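Local structure of iron-sulfur cluster co-chaperone protein HscB (Homo sapiens, 3BVO) at residues L62-P75 and S89-L103. The protein acts as a mitochondrial J-type co-chaperone in iron-sulfur cluster assembly, working with ISCU and HSPA9 to deliver clusters to proteins such as SDHB. Sequence-based numbering, arbitrary orientation.
Sequences LQHRYQQLQRLVHP and SEKHSTLVNDAYKTL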
ATOM      1  N   LEU A  62      -7.612   5.732  -8.395  1.00 69.32           N
ATOM      2  CA  LEU A  62      -6.540   5.990  -7.453  1.00 69.63           C
ATOM      3  C   LEU A  62      -5.498   6.924  -8.033  1.00 70.20           C
ATOM      4  O   LEU A  62      -5.119   7.919  -7.412  1.00 70.34           O
ATOM      5  CB  LEU A  62      -5.878   4.672  -7.095  1.00 69.34           C
ATOM      6  CG  LEU A  62      -4.966   4.734  -5.893  1.00 70.66           C
ATOM      7  CD1 LEU A  62      -5.771   5.108  -4.647  1.00 70.77           C
ATOM      8  CD2 LEU A  62      -4.292   3.379  -5.750  1.00 75.52           C
ATOM      9  N   GLN A  63      -5.055   6.583  -9.238  1.00 70.88           N
ATOM     10  CA  GLN A  63      -4.040   7.318  -9.976  1.00 70.44           C
ATOM     11  C   GLN A  63      -4.515   8.748 -10.272  1.00 68.82           C
ATOM     12  O   GLN A  63      -3.744   9.702 -10.198  1.00 68.01           O
ATOM     13  CB  GLN A  63      -3.732   6.546 -11.257  1.00 70.18           C
ATOM     14  CG  GLN A  63      -2.403   6.881 -11.917  1.00 74.52           C
ATOM     15  CD  GLN A  63      -2.284   6.281 -13.314  1.00 72.17           C
ATOM     16  OE1 GLN A  63      -2.839   5.221 -13.606  1.00 77.44           O
ATOM     17  NE2 GLN A  63      -1.558   6.960 -14.182  1.00 74.62           N
ATOM     18  N   HIS A  64      -5.805   8.878 -10.566  1.00 68.69           N
ATOM     19  CA  HIS A  64      -6.450  10.171 -10.789  1.00 68.53           C
ATOM     20  C   HIS A  64      -6.430  11.051  -9.528  1.00 67.93           C
ATOM     21  O   HIS A  64      -6.043  12.223  -9.595  1.00 67.29           O
ATOM     22  CB  HIS A  64      -7.883   9.945 -11.279  1.00 68.76           C
ATOM     23  CG  HIS A  64      -8.602  11.201 -11.646  1.00 73.82           C
ATOM     24  ND1 HIS A  64      -8.218  11.999 -12.703  1.00 78.01           N
ATOM     25  CD2 HIS A  64      -9.690  11.795 -11.104  1.00 77.66           C
ATOM     26  CE1 HIS A  64      -9.032  13.035 -12.790  1.00 79.55           C
ATOM     27  NE2 HIS A  64      -9.937  12.933 -11.831  1.00 80.17           N
ATOM     28  N   ARG A  65      -6.840  10.483  -8.388  1.00 67.26           N
ATOM     29  CA  ARG A  65      -6.784  11.186  -7.112  1.00 66.30           C
ATOM     30  C   ARG A  65      -5.369  11.650  -6.892  1.00 66.79           C
ATOM     31  O   ARG A  65      -5.136  12.823  -6.609  1.00 67.14           O
ATOM     32  CB  ARG A  65      -7.175  10.282  -5.945  1.00 66.21           C
ATOM     33  CG  ARG A  65      -7.134  10.988  -4.580  1.00 67.35           C
ATOM     34  CD  ARG A  65      -8.518  11.507  -4.232  1.00 72.88           C
ATOM     35  NE  ARG A  65      -8.574  12.838  -3.616  1.00 68.47           N
ATOM     36  CZ  ARG A  65      -8.803  13.077  -2.328  1.00 66.72           C
ATOM     37  NH1 ARG A  65      -8.865  14.315  -1.898  1.00 67.66           N
ATOM     38  NH2 ARG A  65      -8.968  12.096  -1.457  1.00 75.40           N
ATOM     39  N   TYR A  66      -4.426  10.716  -7.023  1.00 67.04           N
ATOM     40  CA  TYR A  66      -3.011  11.011  -6.834  1.00 67.07           C
ATOM     41  C   TYR A  66      -2.618  12.304  -7.550  1.00 67.64           C
ATOM     42  O   TYR A  66      -1.885  13.132  -7.003  1.00 67.03           O
ATOM     43  CB  TYR A  66      -2.127   9.851  -7.316  1.00 66.33           C
ATOM     44  CG  TYR A  66      -0.655  10.167  -7.187  1.00 65.68           C
ATOM     45  CD1 TYR A  66      -0.032  10.172  -5.931  1.00 68.24           C
ATOM     46  CD2 TYR A  66       0.107  10.510  -8.302  1.00 61.75           C
ATOM     47  CE1 TYR A  66       1.321  10.489  -5.795  1.00 65.39           C
ATOM     48  CE2 TYR A  66       1.462  10.834  -8.177  1.00 60.45           C
ATOM     49  CZ  TYR A  66       2.059  10.816  -6.925  1.00 63.03           C
ATOM     50  OH  TYR A  66       3.389  11.123  -6.796  1.00 65.14           O
ATOM     51  N   GLN A  67      -3.122  12.475  -8.768  1.00 68.66           N
ATOM     52  CA  GLN A  67      -2.857  13.688  -9.529  1.00 70.49           C
ATOM     53  C   GLN A  67      -3.563  14.927  -8.967  1.00 71.59           C
ATOM     54  O   GLN A  67      -2.913  15.937  -8.721  1.00 72.00           O
ATOM     55  CB  GLN A  67      -3.199  13.485 -10.997  1.00 70.68           C
ATOM     56  CG  GLN A  67      -2.343  12.435 -11.668  1.00 73.41           C
ATOM     57  CD  GLN A  67      -3.032  11.850 -12.864  1.00 81.13           C
ATOM     58  OE1 GLN A  67      -3.679  12.567 -13.627  1.00 85.93           O
ATOM     59  NE2 GLN A  67      -2.920  10.537 -13.032  1.00 83.70           N
ATOM     60  N   GLN A  68      -4.879  14.850  -8.763  1.00 72.52           N
ATOM     61  CA  GLN A  68      -5.629  15.968  -8.183  1.00 73.98           C
ATOM     62  C   GLN A  68      -4.867  16.556  -7.000  1.00 74.30           C
ATOM     63  O   GLN A  68      -4.653  17.770  -6.925  1.00 73.83           O
ATOM     64  CB  GLN A  68      -7.016  15.529  -7.699  1.00 73.57           C
ATOM     65  CG  GLN A  68      -8.002  15.125  -8.777  1.00 77.30           C
ATOM     66  CD  GLN A  68      -9.254  14.452  -8.212  1.00 75.71           C
ATOM     67  OE1 GLN A  68      -9.335  14.134  -7.015  1.00 78.80           O
ATOM     68  NE2 GLN A  68     -10.237  14.230  -9.080  1.00 81.01           N
ATOM     69  N   LEU A  69      -4.460  15.681  -6.083  1.00 74.80           N
ATOM     70  CA  LEU A  69      -3.841  16.119  -4.846  1.00 75.74           C
ATOM     71  C   LEU A  69      -2.465  16.686  -5.116  1.00 76.88           C
ATOM     72  O   LEU A  69      -2.081  17.706  -4.527  1.00 77.56           O
ATOM     73  CB  LEU A  69      -3.788  14.991  -3.809  1.00 74.93           C
ATOM     74  CG  LEU A  69      -5.161  14.446  -3.413  1.00 74.15           C
ATOM     75  CD1 LEU A  69      -5.041  13.375  -2.341  1.00 72.56           C
ATOM     76  CD2 LEU A  69      -6.074  15.575  -2.953  1.00 68.86           C
ATOM     77  N   GLN A  70      -1.737  16.047  -6.026  1.00 77.20           N
ATOM     78  CA  GLN A  70      -0.373  16.469  -6.307  1.00 78.24           C
ATOM     79  C   GLN A  70      -0.371  17.814  -7.035  1.00 78.93           C
ATOM     80  O   GLN A  70       0.622  18.541  -7.031  1.00 79.41           O
ATOM     81  CB  GLN A  70       0.405  15.389  -7.064  1.00 77.92           C
ATOM     82  CG  GLN A  70       1.868  15.242  -6.621  1.00 79.30           C
ATOM     83  CD  GLN A  70       2.068  15.290  -5.095  1.00 83.91           C
ATOM     84  OE1 GLN A  70       2.046  16.366  -4.492  1.00 87.07           O
ATOM     85  NE2 GLN A  70       2.298  14.127  -4.480  1.00 81.38           N
ATOM     86  N   ARG A  71      -1.514  18.147  -7.624  1.00 79.19           N
ATOM     87  CA  ARG A  71      -1.741  19.452  -8.218  1.00 79.40           C
ATOM     88  C   ARG A  71      -1.858  20.511  -7.110  1.00 78.41           C
ATOM     89  O   ARG A  71      -1.525  21.676  -7.319  1.00 79.05           O
ATOM     90  CB  ARG A  71      -3.013  19.408  -9.077  1.00 78.99           C
ATOM     91  CG  ARG A  71      -3.067  20.433 -10.204  1.00 82.10           C
ATOM     92  CD  ARG A  71      -4.332  20.285 -11.073  1.00 81.23           C
ATOM     93  NE  ARG A  71      -4.260  19.154 -12.006  1.00 92.11           N
ATOM     94  CZ  ARG A  71      -5.017  18.054 -11.950  1.00 93.87           C
ATOM     95  NH1 ARG A  71      -4.843  17.095 -12.852  1.00 94.78           N
ATOM     96  NH2 ARG A  71      -5.948  17.903 -11.008  1.00 93.47           N
ATOM     97  N   LEU A  72      -2.305  20.092  -5.929  1.00 77.11           N
ATOM     98  CA  LEU A  72      -2.615  21.015  -4.840  1.00 75.14           C
ATOM     99  C   LEU A  72      -1.467  21.218  -3.881  1.00 74.59           C
ATOM    100  O   LEU A  72      -1.267  22.323  -3.395  1.00 74.94           O
ATOM    101  CB  LEU A  72      -3.832  20.529  -4.049  1.00 74.41           C
ATOM    102  CG  LEU A  72      -5.184  20.519  -4.761  1.00 70.35           C
ATOM    103  CD1 LEU A  72      -6.185  19.691  -3.976  1.00 64.90           C
ATOM    104  CD2 LEU A  72      -5.697  21.937  -4.989  1.00 66.18           C
ATOM    105  N   VAL A  73      -0.718  20.158  -3.597  1.00 74.04           N
ATOM    106  CA  VAL A  73       0.268  20.206  -2.510  1.00 73.92           C
ATOM    107  C   VAL A  73       1.752  20.074  -2.891  1.00 74.62           C
ATOM    108  O   VAL A  73       2.624  20.271  -2.043  1.00 74.49           O
ATOM    109  CB  VAL A  73      -0.045  19.173  -1.405  1.00 73.08           C
ATOM    110  CG1 VAL A  73      -1.412  19.434  -0.808  1.00 72.99           C
ATOM    111  CG2 VAL A  73       0.070  17.753  -1.938  1.00 70.75           C
ATOM    112  N   HIS A  74       2.038  19.748  -4.149  1.00 75.22           N
ATOM    113  CA  HIS A  74       3.420  19.536  -4.582  1.00 75.89           C
ATOM    114  C   HIS A  74       4.320  20.767  -4.402  1.00 75.61           C
ATOM    115  O   HIS A  74       3.943  21.872  -4.795  1.00 75.67           O
ATOM    116  CB  HIS A  74       3.483  19.048  -6.031  1.00 76.05           C
ATOM    117  CG  HIS A  74       4.814  18.471  -6.403  1.00 79.16           C
ATOM    118  ND1 HIS A  74       5.826  19.229  -6.955  1.00 79.22           N
ATOM    119  CD2 HIS A  74       5.313  17.219  -6.268  1.00 78.50           C
ATOM    120  CE1 HIS A  74       6.882  18.463  -7.162  1.00 79.37           C
ATOM    121  NE2 HIS A  74       6.597  17.238  -6.755  1.00 77.68           N
ATOM    122  N   PRO A  75       5.525  20.571  -3.825  1.00 75.45           N
ATOM    123  CA  PRO A  75       6.392  21.682  -3.415  1.00 76.14           C
ATOM    124  C   PRO A  75       6.727  22.702  -4.508  1.00 76.32           C
ATOM    125  O   PRO A  75       7.068  23.846  -4.181  1.00 76.10           O
ATOM    126  CB  PRO A  75       7.655  20.972  -2.923  1.00 76.09           C
ATOM    127  CG  PRO A  75       7.177  19.644  -2.495  1.00 76.72           C
ATOM    128  CD  PRO A  75       6.147  19.274  -3.506  1.00 75.09           C
ATOM    129  N   SER A  89       3.594  21.738   2.601  1.00 68.14           N
ATOM    130  CA  SER A  89       3.523  21.287   1.207  1.00 68.47           C
ATOM    131  C   SER A  89       4.357  20.030   1.004  1.00 68.84           C
ATOM    132  O   SER A  89       3.921  19.093   0.346  1.00 68.77           O
ATOM    133  CB  SER A  89       3.984  22.404   0.267  1.00 68.78           C
ATOM    134  OG  SER A  89       4.486  21.901  -0.954  1.00 66.23           O
ATOM    135  N   GLU A  90       5.554  20.028   1.586  1.00 69.52           N
ATOM    136  CA  GLU A  90       6.435  18.866   1.608  1.00 70.08           C
ATOM    137  C   GLU A  90       5.819  17.724   2.435  1.00 70.45           C
ATOM    138  O   GLU A  90       5.789  16.566   1.990  1.00 71.07           O
ATOM    139  CB  GLU A  90       7.819  19.274   2.138  1.00 70.22           C
ATOM    140  CG  GLU A  90       8.709  18.148   2.643  1.00 75.50           C
ATOM    141  CD  GLU A  90       9.477  17.467   1.538  1.00 82.98           C
ATOM    142  OE1 GLU A  90       8.863  16.722   0.747  1.00 87.33           O
ATOM    143  OE2 GLU A  90      10.707  17.666   1.469  1.00 88.10           O
ATOM    144  N   LYS A  91       5.310  18.039   3.624  1.00 69.58           N
ATOM    145  CA  LYS A  91       4.705  16.997   4.451  1.00 69.54           C
ATOM    146  C   LYS A  91       3.563  16.286   3.718  1.00 69.92           C
ATOM    147  O   LYS A  91       3.663  15.085   3.476  1.00 70.31           O
ATOM    148  CB  LYS A  91       4.299  17.527   5.830  1.00 69.05           C
ATOM    149  CG  LYS A  91       5.509  17.837   6.701  1.00 70.16           C
ATOM    150  CD  LYS A  91       5.183  18.165   8.154  1.00 70.42           C
ATOM    151  CE  LYS A  91       6.486  18.354   8.952  1.00 76.61           C
ATOM    152  NZ  LYS A  91       6.263  18.424  10.425  1.00 80.85           N
ATOM    153  N   HIS A  92       2.519  17.036   3.340  1.00 69.96           N
ATOM    154  CA  HIS A  92       1.399  16.545   2.525  1.00 69.10           C
ATOM    155  C   HIS A  92       1.856  15.667   1.352  1.00 69.61           C
ATOM    156  O   HIS A  92       1.432  14.509   1.238  1.00 69.94           O
ATOM    157  CB  HIS A  92       0.604  17.716   1.942  1.00 68.98           C
ATOM    158  CG  HIS A  92      -0.425  18.290   2.863  1.00 70.17           C
ATOM    159  ND1 HIS A  92      -1.604  17.643   3.160  1.00 76.14           N
ATOM    160  CD2 HIS A  92      -0.470  19.472   3.521  1.00 72.36           C
ATOM    161  CE1 HIS A  92      -2.322  18.389   3.981  1.00 70.73           C
ATOM    162  NE2 HIS A  92      -1.654  19.501   4.219  1.00 75.31           N
ATOM    163  N   SER A  93       2.719  16.222   0.491  1.00 68.95           N
ATOM    164  CA  SER A  93       3.173  15.549  -0.742  1.00 68.68           C
ATOM    165  C   SER A  93       3.831  14.184  -0.490  1.00 69.22           C
ATOM    166  O   SER A  93       3.605  13.223  -1.248  1.00 69.51           O
ATOM    167  CB  SER A  93       4.124  16.452  -1.524  1.00 68.37           C
ATOM    168  OG  SER A  93       4.120  16.118  -2.898  1.00 67.78           O
ATOM    169  N   THR A  94       4.630  14.112   0.575  1.00 68.75           N
ATOM    170  CA  THR A  94       5.144  12.849   1.091  1.00 68.98           C
ATOM    171  C   THR A  94       4.017  11.898   1.462  1.00 69.55           C
ATOM    172  O   THR A  94       4.042  10.742   1.036  1.00 70.55           O
ATOM    173  CB  THR A  94       6.062  13.042   2.328  1.00 69.56           C
ATOM    174  OG1 THR A  94       7.041  14.059   2.060  1.00 74.21           O
ATOM    175  CG2 THR A  94       6.770  11.734   2.692  1.00 65.49           C
ATOM    176  N   LEU A  95       3.036  12.363   2.242  1.00 69.53           N
ATOM    177  CA  LEU A  95       1.941  11.477   2.664  1.00 70.39           C
ATOM    178  C   LEU A  95       1.210  10.981   1.430  1.00 71.28           C
ATOM    179  O   LEU A  95       0.951   9.789   1.292  1.00 72.31           O
ATOM    180  CB  LEU A  95       0.946  12.165   3.607  1.00 70.70           C
ATOM    181  CG  LEU A  95       1.364  12.699   4.983  1.00 73.72           C
ATOM    182  CD1 LEU A  95       0.321  13.679   5.477  1.00 72.10           C
ATOM    183  CD2 LEU A  95       1.571  11.586   6.005  1.00 72.59           C
ATOM    184  N   VAL A  96       0.903  11.898   0.518  1.00 71.36           N
ATOM    185  CA  VAL A  96       0.194  11.550  -0.707  1.00 71.44           C
ATOM    186  C   VAL A  96       0.914  10.414  -1.425  1.00 71.63           C
ATOM    187  O   VAL A  96       0.289   9.431  -1.834  1.00 71.41           O
ATOM    188  CB  VAL A  96       0.023  12.769  -1.624  1.00 71.59           C
ATOM    189  CG1 VAL A  96      -0.581  12.360  -2.957  1.00 70.86           C
ATOM    190  CG2 VAL A  96      -0.854  13.814  -0.946  1.00 70.18           C
ATOM    191  N   ASN A  97       2.231  10.536  -1.544  1.00 72.20           N
ATOM    192  CA  ASN A  97       3.035   9.467  -2.123  1.00 73.28           C
ATOM    193  C   ASN A  97       2.879   8.152  -1.382  1.00 73.53           C
ATOM    194  O   ASN A  97       2.676   7.118  -2.013  1.00 73.87           O
ATOM    195  CB  ASN A  97       4.513   9.849  -2.177  1.00 73.77           C
ATOM    196  CG  ASN A  97       4.798  10.910  -3.207  1.00 74.13           C
ATOM    197  OD1 ASN A  97       4.060  11.071  -4.185  1.00 69.52           O
ATOM    198  ND2 ASN A  97       5.882  11.646  -2.996  1.00 75.16           N
ATOM    199  N   ASP A  98       2.971   8.193  -0.052  1.00 73.28           N
ATOM    200  CA  ASP A  98       2.882   6.979   0.751  1.00 74.01           C
ATOM    201  C   ASP A  98       1.581   6.267   0.457  1.00 73.70           C
ATOM    202  O   ASP A  98       1.585   5.172  -0.102  1.00 74.21           O
ATOM    203  CB  ASP A  98       2.978   7.284   2.241  1.00 75.01           C
ATOM    204  CG  ASP A  98       4.364   7.694   2.665  1.00 84.90           C
ATOM    205  OD1 ASP A  98       5.344   7.385   1.944  1.00 91.42           O
ATOM    206  OD2 ASP A  98       4.470   8.329   3.739  1.00 94.17           O
ATOM    207  N   ALA A  99       0.473   6.905   0.820  1.00 72.97           N
ATOM    208  CA  ALA A  99      -0.851   6.407   0.505  1.00 72.28           C
ATOM    209  C   ALA A  99      -0.892   5.788  -0.908  1.00 71.14           C
ATOM    210  O   ALA A  99      -1.188   4.600  -1.083  1.00 70.71           O
ATOM    211  CB  ALA A  99      -1.864   7.527   0.643  1.00 71.80           C
ATOM    212  N   TYR A 100      -0.559   6.574  -1.915  1.00 70.02           N
ATOM    213  CA  TYR A 100      -0.668   6.060  -3.253  1.00 71.49           C
ATOM    214  C   TYR A 100       0.068   4.716  -3.435  1.00 74.53           C
ATOM    215  O   TYR A 100      -0.564   3.709  -3.786  1.00 75.79           O
ATOM    216  CB  TYR A 100      -0.188   7.075  -4.275  1.00 70.05           C
ATOM    217  CG  TYR A 100      -0.232   6.525  -5.665  1.00 66.64           C
ATOM    218  CD1 TYR A 100      -1.453   6.135  -6.238  1.00 68.30           C
ATOM    219  CD2 TYR A 100       0.936   6.367  -6.412  1.00 64.24           C
ATOM    220  CE1 TYR A 100      -1.517   5.618  -7.532  1.00 65.79           C
ATOM    221  CE2 TYR A 100       0.886   5.848  -7.720  1.00 64.63           C
ATOM    222  CZ  TYR A 100      -0.347   5.480  -8.268  1.00 64.55           C
ATOM    223  OH  TYR A 100      -0.420   4.978  -9.541  1.00 63.81           O
ATOM    224  N   LYS A 101       1.385   4.707  -3.196  1.00 74.97           N
ATOM    225  CA  LYS A 101       2.191   3.482  -3.286  1.00 75.37           C
ATOM    226  C   LYS A 101       1.568   2.336  -2.471  1.00 74.33           C
ATOM    227  O   LYS A 101       1.404   1.231  -2.986  1.00 75.06           O
ATOM    228  CB  LYS A 101       3.649   3.729  -2.852  1.00 75.05           C
ATOM    229  CG  LYS A 101       4.329   4.910  -3.561  1.00 80.91           C
ATOM    230  CD  LYS A 101       5.862   4.828  -3.569  1.00 77.56           C
ATOM    231  CE  LYS A 101       6.378   3.870  -4.670  1.00 88.26           C
ATOM    232  NZ  LYS A 101       7.848   4.021  -4.970  1.00 85.75           N
ATOM    233  N   THR A 102       1.198   2.625  -1.222  1.00 72.11           N
ATOM    234  CA  THR A 102       0.601   1.648  -0.327  1.00 71.44           C
ATOM    235  C   THR A 102      -0.673   1.016  -0.900  1.00 73.63           C
ATOM    236  O   THR A 102      -0.835  -0.210  -0.881  1.00 75.10           O
ATOM    237  CB  THR A 102       0.260   2.285   1.024  1.00 70.47           C
ATOM    238  OG1 THR A 102       1.422   2.922   1.548  1.00 68.39           O
ATOM    239  CG2 THR A 102      -0.250   1.246   2.022  1.00 63.01           C
ATOM    240  N   LEU A 103      -1.585   1.841  -1.397  1.00 73.35           N
ATOM    241  CA  LEU A 103      -2.852   1.307  -1.875  1.00 73.04           C
ATOM    242  C   LEU A 103      -2.761   0.660  -3.261  1.00 72.25           C
ATOM    243  O   LEU A 103      -3.581  -0.210  -3.582  1.00 72.21           O
ATOM    244  CB  LEU A 103      -3.939   2.378  -1.871  1.00 73.11           C
ATOM    245  CG  LEU A 103      -4.251   3.086  -0.563  1.00 72.80           C
ATOM    246  CD1 LEU A 103      -5.466   3.957  -0.782  1.00 72.93           C
ATOM    247  CD2 LEU A 103      -4.498   2.095   0.539  1.00 75.71           C
TER
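Tyr66 and Tyr100 lean on each other where the two long helices of the J domain pair as an antiparallel hairpin, with 168° between the directions of the two segments. Their axes come within 9.5 Å. The rings form an offset stack with planes inclined at 29°, centroids 4.6 Å apart, and Tyr66 CB sits over the face of the Tyr100 ring. With CG anti to the backbone N (chi1 177°), each tyrosine sends its ring into the seam, while Leu62 brings CG against the edge of the Tyr100 ring. Beyond the stack, Tyr66 OH donates to Asn97 OD1 at 2.7 Å, tilted somewhat from the carbonyl plane. An alanine in place of Tyr66 would remove the stack and this bond together, and is likely to leave Asn97 OD1 without its donor and Tyr100 freer to turn.

Farther along, Val96 is a knob in the hole made by Tyr66, Leu69, Gln70 and Val73, its CG1 3.7 Å from Tyr66 CD1. Val73 in turn packs as a knob among Ser89, His92, Ser93 and Val96, with its CB on His92 CB; NE2 of the His92 imidazole is hydrogen-bonded to Gln37 O. Bent at its second torsion, Gln70 curls its amide across the seam, where OE1 accepts from Ser93 OG above the carbonyl plane. The helix ending at Val73 leads into His74, Pro75 and Asp76, the His-Pro-Asp signature through which J domains stimulate the ATPase of their Hsp70 partner, here probably HSPA9. At this exit Ser89 OG donates to Val73 O at 2.7 Å.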